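Local coordinates for protein (R)-specific enoyl-CoA hydratase (Aeromonas punctata, PDB 1IQ6) that catalyses the hydration of trans-2-enoyl-CoA of four to six carbons to (3R)-3-hydroxyacyl-CoA, supplying polyhydroxyalkanoate biosynthesis, at residues F48-F62 with L82-A96. Numbering follows the deposited sequence.
Sequences FERPIVHGMLLASLF and LSFKLPVFVGDEVTA
Arg50 and Phe89 illustrate how a charged side chain can pack on an aromatic ring while its tip stays hydrated. From CB, the arginine puts CG 3.3 Å from CD1 of Phe89; CD then lies over the ring face in a CH-pi contact, 4.1 Å from the ring centroid. A bend at chi3 (-62°) brings NE and CZ to Phe89 CB, which sits over one face of the guanidinium group, leaving guanidinium and ring planes 27° apart. At the tip, NH1 and NH2 each donate to a different water, and both waters donate to Asp92 OD2; the water on NH1 also donates to Val90 O.

Alongside, the backbones join through a single bridge, Ile52 with Phe89: Val53 N gives a nearly straight 2.8 Å bond to Val88 O, and Val90 N a longer one to Pro51 O. Farther on, Leu58 meets Val88 tip to tip, CD1 to CG2 tight at 3.5 Å. The two methyls of Leu82, CD1 and CD2, straddle Ala59 CB, and Met56 SD approaches the edge of the Phe84 ring, 5.4 Å from its centroid. Gly55, whose O lies at that same edge, and Phe84 belong by similarity to the hydroxyacyl-CoA site. Helix 55-68 packed against the antiparallel sheet is the hallmark of the hot-dog fold of MaoC-like hydratases.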
ATOM      1  N   PHE B  48      15.942  -5.784  14.098  1.00 24.95           N
ATOM      2  CA  PHE B  48      15.563  -6.747  13.068  1.00 24.07           C
ATOM      3  C   PHE B  48      16.745  -7.620  12.664  1.00 24.42           C
ATOM      4  O   PHE B  48      16.564  -8.729  12.159  1.00 24.20           O
ATOM      5  CB  PHE B  48      15.009  -6.023  11.841  1.00 23.20           C
ATOM      6  CG  PHE B  48      13.831  -5.149  12.141  1.00 23.70           C
ATOM      7  CD1 PHE B  48      13.947  -3.767  12.092  1.00 25.24           C
ATOM      8  CD2 PHE B  48      12.607  -5.708  12.490  1.00 24.62           C
ATOM      9  CE1 PHE B  48      12.861  -2.950  12.388  1.00 26.32           C
ATOM     10  CE2 PHE B  48      11.512  -4.901  12.788  1.00 26.28           C
ATOM     11  CZ  PHE B  48      11.640  -3.518  12.737  1.00 25.94           C
ATOM     12  N   GLU B  49      17.950  -7.099  12.882  1.00 24.32           N
ATOM     13  CA  GLU B  49      19.198  -7.799  12.581  1.00 25.75           C
ATOM     14  C   GLU B  49      19.491  -8.017  11.100  1.00 24.84           C
ATOM     15  O   GLU B  49      20.653  -8.100  10.704  1.00 25.93           O
ATOM     16  CB  GLU B  49      19.238  -9.146  13.310  1.00 27.37           C
ATOM     17  CG  GLU B  49      19.125  -9.028  14.820  1.00 32.78           C
ATOM     18  CD  GLU B  49      19.471 -10.317  15.533  1.00 35.88           C
ATOM     19  OE1 GLU B  49      20.625 -10.776  15.402  1.00 38.57           O
ATOM     20  OE2 GLU B  49      18.591 -10.871  16.225  1.00 39.67           O
ATOM     21  N   ARG B  50      18.448  -8.117  10.284  1.00 23.59           N
ATOM     22  CA  ARG B  50      18.622  -8.325   8.849  1.00 21.75           C
ATOM     23  C   ARG B  50      17.572  -7.563   8.045  1.00 19.74           C
ATOM     24  O   ARG B  50      16.534  -7.173   8.581  1.00 19.11           O
ATOM     25  CB  ARG B  50      18.558  -9.821   8.523  1.00 24.49           C
ATOM     26  CG  ARG B  50      17.409 -10.551   9.193  1.00 25.85           C
ATOM     27  CD  ARG B  50      17.321 -12.001   8.736  1.00 27.98           C
ATOM     28  NE  ARG B  50      17.075 -12.101   7.300  1.00 29.80           N
ATOM     29  CZ  ARG B  50      16.784 -13.231   6.664  1.00 29.61           C
ATOM     30  NH1 ARG B  50      16.578 -13.220   5.354  1.00 29.29           N
ATOM     31  NH2 ARG B  50      16.692 -14.370   7.337  1.00 31.65           N
ATOM     32  N   PRO B  51      17.830  -7.336   6.745  1.00 18.10           N
ATOM     33  CA  PRO B  51      16.900  -6.612   5.871  1.00 16.11           C
ATOM     34  C   PRO B  51      15.476  -7.170   5.873  1.00 15.45           C
ATOM     35  O   PRO B  51      15.266  -8.384   5.807  1.00 15.61           O
ATOM     36  CB  PRO B  51      17.559  -6.721   4.499  1.00 17.79           C
ATOM     37  CG  PRO B  51      19.025  -6.762   4.843  1.00 17.81           C
ATOM     38  CD  PRO B  51      19.045  -7.721   6.001  1.00 18.24           C
ATOM     39  N   ILE B  52      14.508  -6.262   5.929  1.00 14.62           N
ATOM     40  CA  ILE B  52      13.102  -6.640   5.939  1.00 14.48           C
ATOM     41  C   ILE B  52      12.364  -6.066   4.736  1.00 13.99           C
ATOM     42  O   ILE B  52      12.767  -5.050   4.169  1.00 14.69           O
ATOM     43  CB  ILE B  52      12.413  -6.170   7.241  1.00 15.35           C
ATOM     44  CG1 ILE B  52      12.449  -4.642   7.346  1.00 16.77           C
ATOM     45  CG2 ILE B  52      13.112  -6.793   8.443  1.00 16.23           C
ATOM     46  CD1 ILE B  52      11.716  -4.100   8.560  1.00 20.14           C
ATOM     47  N   VAL B  53      11.289  -6.740   4.341  1.00 13.12           N
ATOM     48  CA  VAL B  53      10.471  -6.314   3.209  1.00 12.03           C
ATOM     49  C   VAL B  53       9.607  -5.108   3.597  1.00 12.03           C
ATOM     50  O   VAL B  53       9.090  -5.057   4.711  1.00 14.50           O
ATOM     51  CB  VAL B  53       9.538  -7.469   2.763  1.00 11.67           C
ATOM     52  CG1 VAL B  53       8.643  -7.020   1.624  1.00 13.15           C
ATOM     53  CG2 VAL B  53      10.373  -8.674   2.351  1.00 13.23           C
ATOM     54  N   HIS B  54       9.457  -4.144   2.689  1.00 12.09           N
ATOM     55  CA  HIS B  54       8.631  -2.963   2.964  1.00 10.87           C
ATOM     56  C   HIS B  54       7.226  -3.400   3.353  1.00 10.77           C
ATOM     57  O   HIS B  54       6.614  -4.208   2.661  1.00 11.45           O
ATOM     58  CB  HIS B  54       8.464  -2.086   1.725  1.00 10.99           C
ATOM     59  CG  HIS B  54       9.738  -1.537   1.174  1.00 12.94           C
ATOM     60  ND1 HIS B  54      10.691  -2.326   0.570  1.00 13.46           N
ATOM     61  CD2 HIS B  54      10.176  -0.261   1.061  1.00 13.15           C
ATOM     62  CE1 HIS B  54      11.661  -1.559   0.102  1.00 14.16           C
ATOM     63  NE2 HIS B  54      11.371  -0.302   0.387  1.00 14.53           N
ATOM     64  N   GLY B  55       6.705  -2.837   4.437  1.00 11.14           N
ATOM     65  CA  GLY B  55       5.357  -3.188   4.845  1.00 11.17           C
ATOM     66  C   GLY B  55       4.364  -2.854   3.742  1.00 10.28           C
ATOM     67  O   GLY B  55       3.392  -3.579   3.523  1.00 11.04           O
ATOM     68  N   MET B  56       4.600  -1.756   3.027  1.00 10.77           N
ATOM     69  CA  MET B  56       3.684  -1.375   1.962  1.00 10.51           C
ATOM     70  C   MET B  56       3.767  -2.291   0.735  1.00 10.90           C
ATOM     71  O   MET B  56       2.867  -2.292  -0.107  1.00 12.42           O
ATOM     72  CB  MET B  56       3.884   0.094   1.577  1.00 12.47           C
ATOM     73  CG  MET B  56       3.315   1.084   2.608  1.00 13.13           C
ATOM     74  SD  MET B  56       1.511   0.960   2.898  1.00 14.44           S
ATOM     75  CE  MET B  56       0.917   1.957   1.531  1.00 18.02           C
ATOM     76  N   LEU B  57       4.848  -3.061   0.623  1.00 10.82           N
ATOM     77  CA  LEU B  57       4.961  -4.016  -0.475  1.00 11.34           C
ATOM     78  C   LEU B  57       4.111  -5.225  -0.053  1.00 11.50           C
ATOM     79  O   LEU B  57       3.351  -5.768  -0.856  1.00 12.27           O
ATOM     80  CB  LEU B  57       6.425  -4.430  -0.708  1.00 11.33           C
ATOM     81  CG  LEU B  57       6.663  -5.548  -1.740  1.00 10.54           C
ATOM     82  CD1 LEU B  57       5.937  -5.240  -3.040  1.00 11.40           C
ATOM     83  CD2 LEU B  57       8.165  -5.703  -1.984  1.00 12.13           C
ATOM     84  N   LEU B  58       4.234  -5.629   1.211  1.00 11.14           N
ATOM     85  CA  LEU B  58       3.440  -6.747   1.718  1.00  9.80           C
ATOM     86  C   LEU B  58       1.954  -6.427   1.536  1.00 10.76           C
ATOM     87  O   LEU B  58       1.184  -7.250   1.044  1.00 12.60           O
ATOM     88  CB  LEU B  58       3.718  -6.979   3.208  1.00 10.48           C
ATOM     89  CG  LEU B  58       5.136  -7.342   3.653  1.00 10.19           C
ATOM     90  CD1 LEU B  58       5.209  -7.422   5.177  1.00 12.32           C
ATOM     91  CD2 LEU B  58       5.526  -8.666   3.026  1.00 10.89           C
ATOM     92  N   ALA B  59       1.565  -5.211   1.919  1.00 11.71           N
ATOM     93  CA  ALA B  59       0.171  -4.788   1.827  1.00 12.36           C
ATOM     94  C   ALA B  59      -0.363  -4.743   0.402  1.00 13.45           C
ATOM     95  O   ALA B  59      -1.567  -4.869   0.182  1.00 11.75           O
ATOM     96  CB  ALA B  59      -0.001  -3.427   2.488  1.00 11.21           C
ATOM     97  N   SER B  60       0.528  -4.566  -0.566  1.00 12.17           N
ATOM     98  CA  SER B  60       0.111  -4.508  -1.962  1.00 12.77           C
ATOM     99  C   SER B  60      -0.502  -5.819  -2.454  1.00 13.40           C
ATOM    100  O   SER B  60      -1.251  -5.829  -3.432  1.00 12.90           O
ATOM    101  CB  SER B  60       1.294  -4.109  -2.846  1.00 15.69           C
ATOM    102  OG  SER B  60       1.701  -2.778  -2.557  1.00 17.71           O
ATOM    103  N   LEU B  61      -0.197  -6.924  -1.776  1.00 12.97           N
ATOM    104  CA  LEU B  61      -0.751  -8.216  -2.168  1.00 13.59           C
ATOM    105  C   LEU B  61      -2.269  -8.239  -2.023  1.00 14.45           C
ATOM    106  O   LEU B  61      -2.949  -9.013  -2.694  1.00 15.41           O
ATOM    107  CB  LEU B  61      -0.137  -9.346  -1.337  1.00 14.00           C
ATOM    108  CG  LEU B  61       1.323  -9.670  -1.674  1.00 14.82           C
ATOM    109  CD1 LEU B  61       1.824 -10.777  -0.765  1.00 14.61           C
ATOM    110  CD2 LEU B  61       1.438 -10.093  -3.139  1.00 15.54           C
ATOM    111  N   PHE B  62      -2.806  -7.398  -1.143  1.00 13.08           N
ATOM    112  CA  PHE B  62      -4.257  -7.359  -0.970  1.00 13.51           C
ATOM    113  C   PHE B  62      -4.904  -6.909  -2.275  1.00 14.59           C
ATOM    114  O   PHE B  62      -5.958  -7.410  -2.657  1.00 15.30           O
ATOM    115  CB  PHE B  62      -4.644  -6.395   0.156  1.00 11.28           C
ATOM    116  CG  PHE B  62      -4.137  -6.804   1.521  1.00 11.41           C
ATOM    117  CD1 PHE B  62      -3.834  -5.836   2.475  1.00 11.25           C
ATOM    118  CD2 PHE B  62      -3.966  -8.147   1.856  1.00 11.48           C
ATOM    119  CE1 PHE B  62      -3.363  -6.189   3.741  1.00 11.60           C
ATOM    120  CE2 PHE B  62      -3.496  -8.519   3.121  1.00 11.42           C
ATOM    121  CZ  PHE B  62      -3.193  -7.541   4.068  1.00 12.22           C
ATOM    122  N   LEU B  82      -4.290  -0.378   7.524  1.00 11.03           N
ATOM    123  CA  LEU B  82      -3.152  -1.265   7.727  1.00 11.11           C
ATOM    124  C   LEU B  82      -2.462  -1.048   9.059  1.00  9.88           C
ATOM    125  O   LEU B  82      -2.211   0.080   9.463  1.00 12.01           O
ATOM    126  CB  LEU B  82      -2.118  -1.045   6.619  1.00 11.50           C
ATOM    127  CG  LEU B  82      -2.596  -1.245   5.184  1.00 10.40           C
ATOM    128  CD1 LEU B  82      -1.623  -0.564   4.226  1.00 10.62           C
ATOM    129  CD2 LEU B  82      -2.726  -2.721   4.874  1.00 11.54           C
ATOM    130  N   SER B  83      -2.157  -2.147   9.741  1.00  9.55           N
ATOM    131  CA  SER B  83      -1.432  -2.103  10.997  1.00 10.97           C
ATOM    132  C   SER B  83      -0.305  -3.118  10.809  1.00 11.02           C
ATOM    133  O   SER B  83      -0.559  -4.276  10.473  1.00 12.17           O
ATOM    134  CB  SER B  83      -2.337  -2.500  12.163  1.00 13.67           C
ATOM    135  OG  SER B  83      -3.357  -1.533  12.356  1.00 20.26           O
ATOM    136  N   PHE B  84       0.932  -2.668  11.004  1.00 10.37           N
ATOM    137  CA  PHE B  84       2.107  -3.513  10.824  1.00 10.79           C
ATOM    138  C   PHE B  84       2.555  -4.046  12.177  1.00 11.77           C
ATOM    139  O   PHE B  84       2.910  -3.284  13.073  1.00 13.39           O
ATOM    140  CB  PHE B  84       3.192  -2.694  10.121  1.00 11.14           C
ATOM    141  CG  PHE B  84       2.725  -2.083   8.828  1.00  9.39           C
ATOM    142  CD1 PHE B  84       2.227  -0.780   8.789  1.00 12.33           C
ATOM    143  CD2 PHE B  84       2.731  -2.832   7.652  1.00 10.88           C
ATOM    144  CE1 PHE B  84       1.742  -0.232   7.595  1.00 12.28           C
ATOM    145  CE2 PHE B  84       2.246  -2.293   6.455  1.00 10.94           C
ATOM    146  CZ  PHE B  84       1.752  -0.991   6.428  1.00 12.34           C
ATOM    147  N   LYS B  85       2.534  -5.370  12.313  1.00 11.32           N
ATOM    148  CA  LYS B  85       2.845  -6.015  13.585  1.00 12.67           C
ATOM    149  C   LYS B  85       4.175  -6.748  13.712  1.00 12.88           C
ATOM    150  O   LYS B  85       4.808  -6.713  14.769  1.00 15.34           O
ATOM    151  CB  LYS B  85       1.710  -6.983  13.930  1.00 13.96           C
ATOM    152  CG  LYS B  85       0.315  -6.361  13.897  1.00 15.52           C
ATOM    153  CD  LYS B  85       0.219  -5.187  14.863  1.00 17.85           C
ATOM    154  CE  LYS B  85      -1.193  -4.626  14.940  1.00 20.81           C
ATOM    155  NZ  LYS B  85      -1.260  -3.464  15.871  1.00 22.64           N
ATOM    156  N   LEU B  86       4.582  -7.435  12.654  1.00 13.23           N
ATOM    157  CA  LEU B  86       5.834  -8.180  12.669  1.00 12.66           C
ATOM    158  C   LEU B  86       6.555  -7.999  11.352  1.00 13.52           C
ATOM    159  O   LEU B  86       5.938  -7.743  10.319  1.00 14.16           O
ATOM    160  CB  LEU B  86       5.575  -9.673  12.900  1.00 13.75           C
ATOM    161  CG  LEU B  86       5.147 -10.108  14.303  1.00 14.39           C
ATOM    162  CD1 LEU B  86       4.736 -11.576  14.271  1.00 15.89           C
ATOM    163  CD2 LEU B  86       6.291  -9.895  15.293  1.00 14.67           C
ATOM    164  N   PRO B  87       7.883  -8.136  11.371  1.00 12.90           N
ATOM    165  CA  PRO B  87       8.656  -7.976  10.146  1.00 14.79           C
ATOM    166  C   PRO B  87       8.690  -9.239   9.299  1.00 14.21           C
ATOM    167  O   PRO B  87       8.535 -10.353   9.800  1.00 14.11           O
ATOM    168  CB  PRO B  87      10.036  -7.614  10.670  1.00 14.92           C
ATOM    169  CG  PRO B  87      10.137  -8.490  11.890  1.00 14.39           C
ATOM    170  CD  PRO B  87       8.768  -8.319  12.538  1.00 13.43           C
ATOM    171  N   VAL B  88       8.864  -9.044   8.001  1.00 12.57           N
ATOM    172  CA  VAL B  88       8.991 -10.142   7.062  1.00 12.22           C
ATOM    173  C   VAL B  88      10.394  -9.964   6.493  1.00 13.26           C
ATOM    174  O   VAL B  88      10.732  -8.903   5.972  1.00 13.81           O
ATOM    175  CB  VAL B  88       7.965 -10.050   5.922  1.00 12.50           C
ATOM    176  CG1 VAL B  88       8.333 -11.031   4.818  1.00 12.34           C
ATOM    177  CG2 VAL B  88       6.571 -10.364   6.456  1.00 13.29           C
ATOM    178  N   PHE B  89      11.219 -10.995   6.605  1.00 13.38           N
ATOM    179  CA  PHE B  89      12.584 -10.896   6.110  1.00 13.59           C
ATOM    180  C   PHE B  89      12.678 -11.171   4.619  1.00 13.28           C
ATOM    181  O   PHE B  89      11.960 -12.010   4.083  1.00 13.45           O
ATOM    182  CB  PHE B  89      13.470 -11.837   6.923  1.00 14.64           C
ATOM    183  CG  PHE B  89      13.517 -11.475   8.376  1.00 16.22           C
ATOM    184  CD1 PHE B  89      14.127 -10.294   8.783  1.00 17.16           C
ATOM    185  CD2 PHE B  89      12.881 -12.263   9.329  1.00 19.71           C
ATOM    186  CE1 PHE B  89      14.100  -9.899  10.117  1.00 20.09           C
ATOM    187  CE2 PHE B  89      12.848 -11.876  10.667  1.00 21.53           C
ATOM    188  CZ  PHE B  89      13.459 -10.689  11.060  1.00 20.63           C
ATOM    189  N   VAL B  90      13.552 -10.429   3.945  1.00 14.60           N
ATOM    190  CA  VAL B  90      13.717 -10.585   2.511  1.00 15.83           C
ATOM    191  C   VAL B  90      14.016 -12.033   2.153  1.00 15.83           C
ATOM    192  O   VAL B  90      14.896 -12.667   2.745  1.00 18.38           O
ATOM    193  CB  VAL B  90      14.849  -9.673   1.976  1.00 15.34           C
ATOM    194  CG1 VAL B  90      14.967  -9.816   0.464  1.00 16.52           C
ATOM    195  CG2 VAL B  90      14.565  -8.227   2.346  1.00 16.38           C
ATOM    196  N   GLY B  91      13.269 -12.553   1.186  1.00 16.30           N
ATOM    197  CA  GLY B  91      13.466 -13.922   0.756  1.00 17.09           C
ATOM    198  C   GLY B  91      12.489 -14.903   1.369  1.00 17.92           C
ATOM    199  O   GLY B  91      12.287 -15.989   0.832  1.00 20.05           O
ATOM    200  N   ASP B  92      11.874 -14.528   2.487  1.00 15.84           N
ATOM    201  CA  ASP B  92      10.919 -15.411   3.145  1.00 16.79           C
ATOM    202  C   ASP B  92       9.555 -15.331   2.480  1.00 15.50           C
ATOM    203  O   ASP B  92       9.210 -14.328   1.857  1.00 17.48           O
ATOM    204  CB  ASP B  92      10.791 -15.056   4.628  1.00 16.62           C
ATOM    205  CG  ASP B  92      12.004 -15.474   5.437  1.00 17.52           C
ATOM    206  OD1 ASP B  92      12.070 -15.131   6.635  1.00 19.28           O
ATOM    207  OD2 ASP B  92      12.890 -16.155   4.877  1.00 18.92           O
ATOM    208  N   GLU B  93       8.787 -16.405   2.605  1.00 15.46           N
ATOM    209  CA  GLU B  93       7.454 -16.454   2.021  1.00 16.23           C
ATOM    210  C   GLU B  93       6.418 -15.885   2.986  1.00 15.16           C
ATOM    211  O   GLU B  93       6.611 -15.897   4.200  1.00 15.85           O
ATOM    212  CB  GLU B  93       7.097 -17.904   1.672  1.00 18.18           C
ATOM    213  CG  GLU B  93       5.680 -18.114   1.167  1.00 22.53           C
ATOM    214  CD  GLU B  93       5.381 -19.574   0.871  1.00 25.50           C
ATOM    215  OE1 GLU B  93       5.633 -20.023  -0.268  1.00 28.67           O
ATOM    216  OE2 GLU B  93       4.904 -20.276   1.786  1.00 28.40           O
ATOM    217  N   VAL B  94       5.342 -15.346   2.425  1.00 13.74           N
ATOM    218  CA  VAL B  94       4.234 -14.830   3.220  1.00 13.62           C
ATOM    219  C   VAL B  94       2.947 -15.338   2.591  1.00 13.83           C
ATOM    220  O   VAL B  94       2.933 -15.786   1.441  1.00 13.81           O
ATOM    221  CB  VAL B  94       4.160 -13.283   3.237  1.00 13.26           C
ATOM    222  CG1 VAL B  94       5.432 -12.711   3.826  1.00 15.55           C
ATOM    223  CG2 VAL B  94       3.902 -12.748   1.835  1.00 14.46           C
ATOM    224  N   THR B  95       1.868 -15.277   3.358  1.00 12.48           N
ATOM    225  CA  THR B  95       0.565 -15.689   2.865  1.00 12.74           C
ATOM    226  C   THR B  95      -0.390 -14.520   3.099  1.00 11.76           C
ATOM    227  O   THR B  95      -0.484 -14.007   4.215  1.00 12.64           O
ATOM    228  CB  THR B  95       0.049 -16.941   3.608  1.00 13.84           C
ATOM    229  OG1 THR B  95       0.953 -18.034   3.385  1.00 17.02           O
ATOM    230  CG2 THR B  95      -1.337 -17.333   3.100  1.00 13.56           C
ATOM    231  N   ALA B  96      -1.052 -14.081   2.034  1.00 11.97           N
ATOM    232  CA  ALA B  96      -2.009 -12.982   2.115  1.00 11.36           C
ATOM    233  C   ALA B  96      -3.385 -13.635   2.148  1.00 11.54           C
ATOM    234  O   ALA B  96      -3.650 -14.565   1.385  1.00 12.51           O
ATOM    235  CB  ALA B  96      -1.874 -12.072   0.902  1.00 13.31           C
TER
HETATM  236  O   HOH W   1      15.059 -15.224   3.615  1.00 33.92           O
HETATM  237  O   HOH W   2      15.282 -16.469   6.381  1.00 44.29           O
HETATM  238  O   HOH W   3       8.506  -6.328   7.117  1.00 15.09           O